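Local coordinates for Fe-S binding reductase, putative (Thermus thermophilus, PDB 2D4P), which is of unknown function but has the fold of the GNAT acetyltransferases and may therefore transfer acyl groups, at residues A[52-57]-A[61-66]; A[78-83]-A[95-100]; A[2-7]-A[11-16]. One frame throughout, in Å; residues are numbered along the deposited sequence.

Overall arrangement
Contact 3 comes first: the three residues between 2-7 and 11-16 lead from strand 2-4 and its following loop into helix 11-16, which packs on Phe-6 and approaches Arg-4. Contact 1 follows, closing the beta hairpin of strands 45-56 and 61-70 over another three residues. Contact 2 then spans the helix end and connection that carry the chain from 78-83 to 95-100. The three loops succeed one another without nesting or crossing. All reach the same mixed sheet. Contacts 1 and 2 touch where Val-63 and Val-65 pair with Ala-96, contacts 2 and 3 where Phe-3 meets Gly-78 and Leu-79, whereas contacts 1 and 3 lie on opposite sides of the chain's centre.

Contact 1: residues A[52-57]-A[61-66]; sequences AQAVWQ and TTVLVT
Val-55 O is gripped twice, by the backbone N of Thr-62 at 2.9 Å and by the side-chain NE2 of Gln-57 at 3.0 Å. The two donors arrive from opposite faces of its carbonyl plane. The Thr-62 N-H is tilted 24° from that plane; NE2 stands well above it, although its own bond is nearly straight. A bend at chi2 (-66°) folds the Gln-57 chain back over its own strand, which lays the amide obliquely across Thr-62, its NE2 3.5 Å from Thr-62 OG1 at an angle too poor for a bond. A water joins the same hydroxyl, 2.6 Å from Thr-62 OG1, with a weak link to Gln-57 OE1.

In return Val-55 N donates to Thr-62 O at 2.7 Å, and Gln-53 and Leu-64 form the next hydrogen-bonded antiparallel pair. Gln-53 then adds a side-chain bond: its chain, extended beyond CG, carries NE2 to Thr-66 OG1 at 3.3 Å, with the hydroxyl in the amide plane.

The non-hydrogen-bonded pairs turn their side chains to the other face. Here Ala-54 CB rests 3.7 Å from the methyl CG2 of Thr-61, Ala-52 touches Val-63 and Val-65, and Thr-61 OG1 meets the edge of the Trp-56 indole at CD1. Val-63 and Val-65 also pack on Val-83 of helix 73-89. Amides and hydroxyls thus supplement the backbone bonds at both ends of one face, Gln-53 and Thr-66 also touching helix 25-34; the face toward helix 73-89 is aliphatic at Ala-52, Val-63 and Val-65, with Trp-56 and Thr-61 at its outer end.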
loop_
_atom_site.group_PDB
_atom_site.type_symbol
_atom_site.label_atom_id
_atom_site.label_comp_id
_atom_site.label_asym_id
_atom_site.label_seq_id
_atom_site.Cartn_x
_atom_site.Cartn_y
_atom_site.Cartn_z
ATOM N N ALA A 52 -0.826 -2.697 3.549
ATOM C CA ALA A 52 -1.175 -3.917 2.825
ATOM C C ALA A 52 -1.260 -5.110 3.771
ATOM O O ALA A 52 -0.653 -5.127 4.835
ATOM C CB ALA A 52 -0.200 -4.192 1.695
ATOM N N GLN A 53 -2.029 -6.115 3.364
ATOM C CA GLN A 53 -2.297 -7.270 4.220
ATOM C C GLN A 53 -2.674 -8.483 3.411
ATOM O O GLN A 53 -3.200 -8.373 2.289
ATOM C CB GLN A 53 -3.428 -6.962 5.235
ATOM C CG GLN A 53 -4.780 -6.752 4.571
ATOM C CD GLN A 53 -5.837 -6.315 5.592
ATOM O OE1 GLN A 53 -6.163 -7.090 6.502
ATOM N NE2 GLN A 53 -6.315 -5.085 5.471
ATOM N N ALA A 54 -2.418 -9.649 4.008
ATOM C CA ALA A 54 -2.784 -10.915 3.409
ATOM C C ALA A 54 -4.209 -11.288 3.679
ATOM O O ALA A 54 -4.696 -11.180 4.826
ATOM C CB ALA A 54 -1.864 -12.031 3.886
ATOM N N VAL A 55 -4.879 -11.714 2.611
ATOM C CA VAL A 55 -6.260 -12.172 2.656
ATOM C C VAL A 55 -6.323 -13.572 2.037
ATOM O O VAL A 55 -5.992 -13.733 0.861
ATOM C CB VAL A 55 -7.181 -11.255 1.871
ATOM C CG1 VAL A 55 -8.647 -11.784 1.903
ATOM C CG2 VAL A 55 -7.102 -9.808 2.409
ATOM N N TRP A 56 -6.683 -14.555 2.843
ATOM C CA TRP A 56 -6.774 -15.961 2.390
ATOM C C TRP A 56 -7.994 -16.105 1.473
ATOM O O TRP A 56 -9.105 -15.611 1.771
ATOM C CB TRP A 56 -6.855 -16.914 3.559
ATOM C CG TRP A 56 -6.605 -18.352 3.216
ATOM C CD1 TRP A 56 -5.510 -18.875 2.547
ATOM C CD2 TRP A 56 -7.432 -19.458 3.547
ATOM N NE1 TRP A 56 -5.630 -20.244 2.447
ATOM C CE2 TRP A 56 -6.803 -20.627 3.047
ATOM C CE3 TRP A 56 -8.668 -19.586 4.191
ATOM C CZ2 TRP A 56 -7.346 -21.902 3.205
ATOM C CZ3 TRP A 56 -9.218 -20.881 4.345
ATOM C CH2 TRP A 56 -8.561 -22.008 3.854
ATOM N N GLN A 57 -7.764 -16.723 0.324
ATOM C CA GLN A 57 -8.833 -16.967 -0.641
ATOM C C GLN A 57 -9.490 -18.351 -0.469
ATOM O O GLN A 57 -10.404 -18.683 -1.205
ATOM C CB GLN A 57 -8.299 -16.836 -2.067
ATOM C CG GLN A 57 -7.524 -15.578 -2.361
ATOM C CD GLN A 57 -8.360 -14.352 -2.295
ATOM O OE1 GLN A 57 -9.261 -14.193 -3.121
ATOM N NE2 GLN A 57 -8.060 -13.453 -1.343
ATOM N N THR A 61 -3.456 -17.172 -1.339
ATOM C CA THR A 61 -3.543 -15.907 -0.623
ATOM C C THR A 61 -3.331 -14.752 -1.582
ATOM O O THR A 61 -2.577 -14.853 -2.550
ATOM C CB THR A 61 -2.503 -15.913 0.489
ATOM O OG1 THR A 61 -2.824 -16.964 1.412
ATOM C CG2 THR A 61 -2.463 -14.608 1.301
ATOM N N THR A 62 -4.047 -13.655 -1.343
ATOM C CA THR A 62 -3.812 -12.405 -2.025
ATOM C C THR A 62 -3.320 -11.377 -1.025
ATOM O O THR A 62 -3.801 -11.359 0.118
ATOM C CB THR A 62 -5.147 -11.879 -2.631
ATOM O OG1 THR A 62 -5.593 -12.776 -3.673
ATOM C CG2 THR A 62 -4.939 -10.545 -3.300
ATOM N N VAL A 63 -2.368 -10.532 -1.434
ATOM C CA VAL A 63 -2.035 -9.362 -0.656
ATOM C C VAL A 63 -2.794 -8.182 -1.238
ATOM O O VAL A 63 -2.639 -7.848 -2.401
ATOM C CB VAL A 63 -0.501 -9.126 -0.604
ATOM C CG1 VAL A 63 -0.221 -7.665 -0.161
ATOM C CG2 VAL A 63 0.124 -10.108 0.376
ATOM N N LEU A 64 -3.684 -7.595 -0.430
ATOM C CA LEU A 64 -4.415 -6.412 -0.811
ATOM C C LEU A 64 -3.765 -5.167 -0.238
ATOM O O LEU A 64 -3.501 -5.075 0.972
ATOM C CB LEU A 64 -5.843 -6.514 -0.289
ATOM C CG LEU A 64 -6.820 -5.444 -0.744
ATOM C CD1 LEU A 64 -6.993 -5.357 -2.279
ATOM C CD2 LEU A 64 -8.177 -5.724 -0.045
ATOM N N VAL A 65 -3.482 -4.224 -1.119
ATOM C CA VAL A 65 -2.987 -2.913 -0.709
ATOM C C VAL A 65 -4.225 -2.051 -0.428
ATOM O O VAL A 65 -4.888 -1.556 -1.338
ATOM C CB VAL A 65 -2.097 -2.253 -1.787
ATOM C CG1 VAL A 65 -1.549 -0.939 -1.254
ATOM C CG2 VAL A 65 -0.963 -3.157 -2.241
ATOM N N THR A 66 -4.503 -1.901 0.841
ATOM C CA THR A 66 -5.614 -1.185 1.368
ATOM C C THR A 66 -5.490 0.291 1.113
ATOM O O THR A 66 -6.481 0.994 0.850
ATOM C CB THR A 66 -5.652 -1.524 2.920
ATOM O OG1 THR A 66 -5.717 -2.970 3.049
ATOM C CG2 THR A 66 -6.851 -1.011 3.500
HETATM O O HOH W 1 -7.717 -11.775 -4.830
#

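Contact 2: residues A[78-83]-A[95-100]; sequences GLLRAV and VALHLD
A beta-alpha-beta unit, formed by strand 61-70, helix 73-89 and strand 94-97, supplies both sides of this contact: the helix of the crossover packs against the strand that ends it. Four side chains make the junction, all aliphatic. Val-83 and Val-95 form one pair, Leu-80 and Leu-97 the other. Leu-80 and Val-83 are three residues apart, nearly one helical turn, and so lie along the same side of the helix; Val-95 and Leu-97 are alternate residues of an extended chain and face the helix together.

In the valine pair the two side chains meet obliquely, methyl against methyl, with Val-83 CG1 4.1 Å from Val-95 CG1. Each of these methyls is the branch placed opposite the backbone nitrogen (chi1 172° in Val-83 and 178° in Val-95). The CB atoms of both valines already point across the interface.

The leucine pair is reached differently. The CB of Leu-80 leaves the helix along its flank, and it is the end of the side chain that bridges the remaining distance, bringing CD2 to 4.3 Å from Leu-97 CD1. Only these two apolar meetings join the segments, which bury 112 Å² between them. The closest CA atoms, those of Val-83 and Val-95, are 8.1 Å apart, so the layers meet through side chains alone.

Neighbouring elements complete the layer. Val-83 also packs on Val-63, and Leu-97 on Val-65 and Ile-68, all of strand 61-70, beside which strand 94-97 runs parallel. Leu-80 reaches on to Ala-109 and Leu-110 of helix 104-112.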
loop_
_atom_site.group_PDB
_atom_site.type_symbol
_atom_site.label_atom_id
_atom_site.label_comp_id
_atom_site.label_asym_id
_atom_site.label_seq_id
_atom_site.Cartn_x
_atom_site.Cartn_y
_atom_site.Cartn_z
ATOM N N GLY A 78 8.463 2.299 -5.635
ATOM C CA GLY A 78 9.282 1.587 -4.680
ATOM C C GLY A 78 8.449 0.926 -3.605
ATOM O O GLY A 78 8.767 -0.177 -3.153
ATOM N N LEU A 79 7.364 1.594 -3.198
ATOM C CA LEU A 79 6.422 0.991 -2.257
ATOM C C LEU A 79 5.773 -0.268 -2.873
ATOM O O LEU A 79 5.666 -1.323 -2.231
ATOM C CB LEU A 79 5.360 1.991 -1.833
ATOM C CG LEU A 79 5.830 3.128 -0.924
ATOM C CD1 LEU A 79 4.855 4.245 -0.904
ATOM C CD2 LEU A 79 6.141 2.625 0.480
ATOM N N LEU A 80 5.352 -0.172 -4.128
ATOM C CA LEU A 80 4.772 -1.331 -4.795
ATOM C C LEU A 80 5.768 -2.464 -4.875
ATOM O O LEU A 80 5.424 -3.606 -4.647
ATOM C CB LEU A 80 4.267 -0.974 -6.188
ATOM C CG LEU A 80 3.067 -0.028 -6.201
ATOM C CD1 LEU A 80 2.882 0.469 -7.623
ATOM C CD2 LEU A 80 1.804 -0.730 -5.635
ATOM N N ARG A 81 7.015 -2.139 -5.182
ATOM C CA ARG A 81 8.056 -3.153 -5.282
ATOM C C ARG A 81 8.266 -3.827 -3.929
ATOM O O ARG A 81 8.474 -5.058 -3.837
ATOM C CB ARG A 81 9.375 -2.528 -5.775
ATOM C CG ARG A 81 9.411 -2.292 -7.276
ATOM C CD ARG A 81 10.804 -2.076 -7.856
ATOM N NE ARG A 81 11.586 -1.154 -7.048
ATOM C CZ ARG A 81 11.612 0.171 -7.202
ATOM N NH1 ARG A 81 10.908 0.761 -8.168
ATOM N NH2 ARG A 81 12.369 0.909 -6.375
ATOM N N ALA A 82 8.217 -3.036 -2.862
ATOM C CA ALA A 82 8.457 -3.580 -1.531
ATOM C C ALA A 82 7.287 -4.504 -1.164
ATOM O O ALA A 82 7.474 -5.587 -0.625
ATOM C CB ALA A 82 8.609 -2.450 -0.508
ATOM N N VAL A 83 6.074 -4.075 -1.488
ATOM C CA VAL A 83 4.911 -4.920 -1.236
ATOM C C VAL A 83 5.007 -6.239 -2.030
ATOM O O VAL A 83 4.797 -7.322 -1.465
ATOM C CB VAL A 83 3.583 -4.203 -1.534
ATOM C CG1 VAL A 83 2.436 -5.194 -1.437
ATOM C CG2 VAL A 83 3.375 -2.990 -0.568
ATOM N N VAL A 95 -1.098 -9.756 -5.929
ATOM C CA VAL A 95 -1.225 -8.520 -5.197
ATOM C C VAL A 95 -2.281 -7.688 -5.929
ATOM O O VAL A 95 -2.281 -7.587 -7.160
ATOM C CB VAL A 95 0.106 -7.745 -5.160
ATOM C CG1 VAL A 95 -0.032 -6.430 -4.450
ATOM C CG2 VAL A 95 1.276 -8.618 -4.549
ATOM N N ALA A 96 -3.183 -7.108 -5.167
ATOM C CA ALA A 96 -4.296 -6.336 -5.720
ATOM C C ALA A 96 -4.459 -5.013 -5.008
ATOM O O ALA A 96 -4.089 -4.871 -3.832
ATOM C CB ALA A 96 -5.616 -7.149 -5.612
ATOM N N LEU A 97 -5.051 -4.048 -5.720
ATOM C CA LEU A 97 -5.241 -2.701 -5.202
ATOM C C LEU A 97 -6.514 -2.154 -5.856
ATOM O O LEU A 97 -6.762 -2.409 -7.035
ATOM C CB LEU A 97 -4.024 -1.856 -5.613
ATOM C CG LEU A 97 -3.828 -0.425 -5.140
ATOM C CD1 LEU A 97 -2.365 -0.116 -5.031
ATOM C CD2 LEU A 97 -4.490 0.528 -6.105
ATOM N N HIS A 98 -7.309 -1.402 -5.098
ATOM C CA HIS A 98 -8.460 -0.678 -5.654
ATOM C C HIS A 98 -8.028 0.765 -6.001
ATOM O O HIS A 98 -7.758 1.581 -5.121
ATOM C CB HIS A 98 -9.651 -0.706 -4.679
ATOM C CG HIS A 98 -10.084 -2.090 -4.280
ATOM N ND1 HIS A 98 -10.759 -2.347 -3.104
ATOM C CD2 HIS A 98 -9.985 -3.283 -4.918
ATOM C CE1 HIS A 98 -11.016 -3.643 -3.014
ATOM N NE2 HIS A 98 -10.558 -4.237 -4.099
ATOM N N LEU A 99 -7.904 1.050 -7.282
ATOM C CA LEU A 99 -7.330 2.278 -7.795
ATOM C C LEU A 99 -8.414 3.359 -8.111
ATOM O O LEU A 99 -9.381 3.096 -8.794
ATOM C CB LEU A 99 -6.512 1.935 -9.053
ATOM C CG LEU A 99 -6.060 3.070 -9.983
ATOM C CD1 LEU A 99 -5.004 3.964 -9.319
ATOM C CD2 LEU A 99 -5.577 2.542 -11.341
ATOM N N ASP A 100 -8.237 4.563 -7.588
ATOM C CA ASP A 100 -8.966 5.738 -8.107
ATOM C C ASP A 100 -8.232 6.141 -9.368
ATOM O O ASP A 100 -7.076 6.527 -9.304
ATOM C CB ASP A 100 -8.920 6.843 -7.068
ATOM C CG ASP A 100 -9.477 8.152 -7.554
ATOM O OD1 ASP A 100 -9.954 8.276 -8.708
ATOM O OD2 ASP A 100 -9.443 9.138 -6.797
#

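Contact 3: residues A[2-7]-A[11-16]; sequences RFRPFT and LDRLNR
The apolar part of this contact joins Phe-6 and Leu-14. Leu-14 CD1 sits over one face of the Phe-6 ring, 4.1 Å from the centroid and only 9° off the ring normal, a CH-pi contact centred on the ring. The two side chains meet at about a right angle. Phe-6 holds its CG between the backbone N and the carbonyl carbon; this chi1 of 49° swings the ring toward the helix, and the turn about the next bond lays its face to Leu-14, whose methyl CD1 comes from the helix side.

The charged part brings two arginines side by side without a bond between them. Extended from CG to NE, both chains bring their guanidinium groups together at their ends. Arg-4 NH2 lies over a face of the Arg-13 guanidinium, offset toward its rim and 4.1 Å from Arg-13 NE, while Arg-13 meets the Arg-4 group at its edge. The planes stand 80° apart. Acidic neighbours probably make this proximity tolerable: Arg-4 forms salt bridges through NH2 to Glu-41 and through NH1 to Asp-10, whereas Arg-13 has weak, long ion pairs with the same two acids.

Each segment also has an internal side-chain hydrogen bond. Arg-4 NH1 donates to Pro-5 O at 3.1 Å, tying its guanidinium to the chain just beyond the strand. On the helix, Leu-11 O accepts from both Asn-15 N and Asn-15 ND2, the latter at 3.0 Å and from above the carbonyl plane.

The first strand here leads through a short loop into the first helix, consistent with the start of a GNAT-type fold. Strand 2-4 is an outermost strand of the sheet and pairs with strand 38-42, whose Leu-39 touches Arg-4, Arg-13 and Leu-14. Helix 25-34 contributes Leu-28, which packs on Phe-6, Leu-11 and Leu-14, and strand 45-56 contributes Leu-51 beside Phe-6 and Phe-49 beside Leu-14.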
loop_
_atom_site.group_PDB
_atom_site.type_symbol
_atom_site.label_atom_id
_atom_site.label_comp_id
_atom_site.label_asym_id
_atom_site.label_seq_id
_atom_site.Cartn_x
_atom_site.Cartn_y
_atom_site.Cartn_z
ATOM N N ARG A 2 14.499 5.412 0.273
ATOM C CA ARG A 2 14.521 4.075 0.850
ATOM C C ARG A 2 13.140 3.653 1.327
ATOM O O ARG A 2 12.279 4.496 1.591
ATOM C CB ARG A 2 15.512 3.981 2.029
ATOM C CG ARG A 2 16.963 4.183 1.664
ATOM C CD ARG A 2 17.552 3.121 0.748
ATOM N NE ARG A 2 18.968 3.430 0.461
ATOM C CZ ARG A 2 19.393 4.250 -0.513
ATOM N NH1 ARG A 2 18.544 4.884 -1.320
ATOM N NH2 ARG A 2 20.688 4.461 -0.666
ATOM N N PHE A 3 12.968 2.336 1.446
ATOM C CA PHE A 3 11.703 1.711 1.773
ATOM C C PHE A 3 11.878 0.729 2.921
ATOM O O PHE A 3 12.716 -0.179 2.855
ATOM C CB PHE A 3 11.147 1.029 0.511
ATOM C CG PHE A 3 11.116 1.953 -0.662
ATOM C CD1 PHE A 3 10.003 2.751 -0.909
ATOM C CD2 PHE A 3 12.228 2.080 -1.495
ATOM C CE1 PHE A 3 10.000 3.641 -1.982
ATOM C CE2 PHE A 3 12.245 2.967 -2.537
ATOM C CZ PHE A 3 11.134 3.771 -2.784
ATOM N N ARG A 4 11.119 0.930 3.999
ATOM C CA ARG A 4 11.310 0.150 5.204
ATOM C C ARG A 4 10.004 -0.091 5.946
ATOM O O ARG A 4 9.017 0.620 5.739
ATOM C CB ARG A 4 12.305 0.849 6.149
ATOM C CG ARG A 4 11.880 2.257 6.608
ATOM C CD ARG A 4 12.829 2.825 7.667
ATOM N NE ARG A 4 12.456 4.154 8.151
ATOM C CZ ARG A 4 11.541 4.418 9.086
ATOM N NH1 ARG A 4 10.859 3.443 9.678
ATOM N NH2 ARG A 4 11.325 5.672 9.451
ATOM N N PRO A 5 10.018 -1.087 6.833
ATOM C CA PRO A 5 8.902 -1.278 7.764
ATOM C C PRO A 5 8.843 -0.050 8.630
ATOM O O PRO A 5 9.873 0.605 8.894
ATOM C CB PRO A 5 9.328 -2.469 8.619
ATOM C CG PRO A 5 10.292 -3.184 7.749
ATOM C CD PRO A 5 11.077 -2.074 7.063
ATOM N N PHE A 6 7.635 0.277 9.063
ATOM C CA PHE A 6 7.442 1.358 10.001
ATOM C C PHE A 6 7.127 0.776 11.385
ATOM O O PHE A 6 6.710 -0.397 11.536
ATOM C CB PHE A 6 6.368 2.385 9.549
ATOM C CG PHE A 6 5.072 1.764 9.095
ATOM C CD1 PHE A 6 4.177 1.257 10.018
ATOM C CD2 PHE A 6 4.769 1.651 7.738
ATOM C CE1 PHE A 6 2.991 0.676 9.602
ATOM C CE2 PHE A 6 3.578 1.084 7.316
ATOM C CZ PHE A 6 2.693 0.572 8.253
ATOM N N THR A 7 7.371 1.619 12.383
ATOM C CA THR A 7 7.077 1.335 13.804
ATOM C C THR A 7 6.240 2.444 14.399
ATOM O O THR A 7 5.914 3.435 13.735
ATOM C CB THR A 7 8.368 1.167 14.651
ATOM O OG1 THR A 7 9.031 2.427 14.798
ATOM C CG2 THR A 7 9.383 0.251 13.934
ATOM N N LEU A 11 4.479 7.184 13.561
ATOM C CA LEU A 11 3.095 7.631 13.446
ATOM C C LEU A 11 2.958 9.055 12.810
ATOM O O LEU A 11 2.215 9.240 11.846
ATOM C CB LEU A 11 2.402 7.512 14.810
ATOM C CG LEU A 11 0.918 7.864 14.847
ATOM C CD1 LEU A 11 0.106 6.972 13.942
ATOM C CD2 LEU A 11 0.435 7.798 16.291
ATOM N N ASP A 12 3.712 10.036 13.310
ATOM C CA ASP A 12 3.714 11.385 12.732
ATOM C C ASP A 12 4.123 11.470 11.265
ATOM O O ASP A 12 3.516 12.207 10.500
ATOM C CB ASP A 12 4.612 12.309 13.561
ATOM C CG ASP A 12 4.027 12.608 14.912
ATOM O OD1 ASP A 12 2.841 12.307 15.097
ATOM O OD2 ASP A 12 4.667 13.170 15.834
ATOM N N ARG A 13 5.161 10.727 10.892
ATOM C CA ARG A 13 5.620 10.645 9.515
ATOM C C ARG A 13 4.521 10.117 8.610
ATOM O O ARG A 13 4.303 10.658 7.527
ATOM C CB ARG A 13 6.811 9.694 9.400
ATOM C CG ARG A 13 8.109 10.189 9.965
ATOM C CD ARG A 13 9.199 9.158 9.751
ATOM N NE ARG A 13 10.535 9.611 10.115
ATOM C CZ ARG A 13 11.052 9.517 11.322
ATOM N NH1 ARG A 13 10.339 9.020 12.330
ATOM N NH2 ARG A 13 12.293 9.954 11.532
ATOM N N LEU A 14 3.837 9.048 9.038
ATOM C CA LEU A 14 2.735 8.513 8.247
ATOM C C LEU A 14 1.650 9.570 8.063
ATOM O O LEU A 14 1.159 9.767 6.971
ATOM C CB LEU A 14 2.127 7.272 8.887
ATOM C CG LEU A 14 3.001 6.010 8.899
ATOM C CD1 LEU A 14 2.155 4.837 9.441
ATOM C CD2 LEU A 14 3.478 5.692 7.532
ATOM N N ASN A 15 1.321 10.263 9.139
ATOM C CA ASN A 15 0.218 11.205 9.108
ATOM C C ASN A 15 0.587 12.456 8.340
ATOM O O ASN A 15 -0.270 13.115 7.760
ATOM C CB ASN A 15 -0.261 11.463 10.527
ATOM C CG ASN A 15 -1.191 10.378 10.998
ATOM O OD1 ASN A 15 -2.299 10.266 10.490
ATOM N ND2 ASN A 15 -0.736 9.539 11.926
ATOM N N ARG A 16 1.877 12.763 8.265
ATOM C CA ARG A 16 2.322 13.845 7.381
ATOM C C ARG A 16 2.000 13.528 5.913
ATOM O O ARG A 16 1.842 14.445 5.100
ATOM C CB ARG A 16 3.827 14.114 7.543
ATOM C CG ARG A 16 4.150 15.136 8.614
ATOM C CD ARG A 16 5.645 15.220 8.911
ATOM N NE ARG A 16 6.356 15.813 7.781
ATOM C CZ ARG A 16 7.680 15.789 7.606
ATOM N NH1 ARG A 16 8.475 15.170 8.487
ATOM N NH2 ARG A 16 8.205 16.377 6.529
#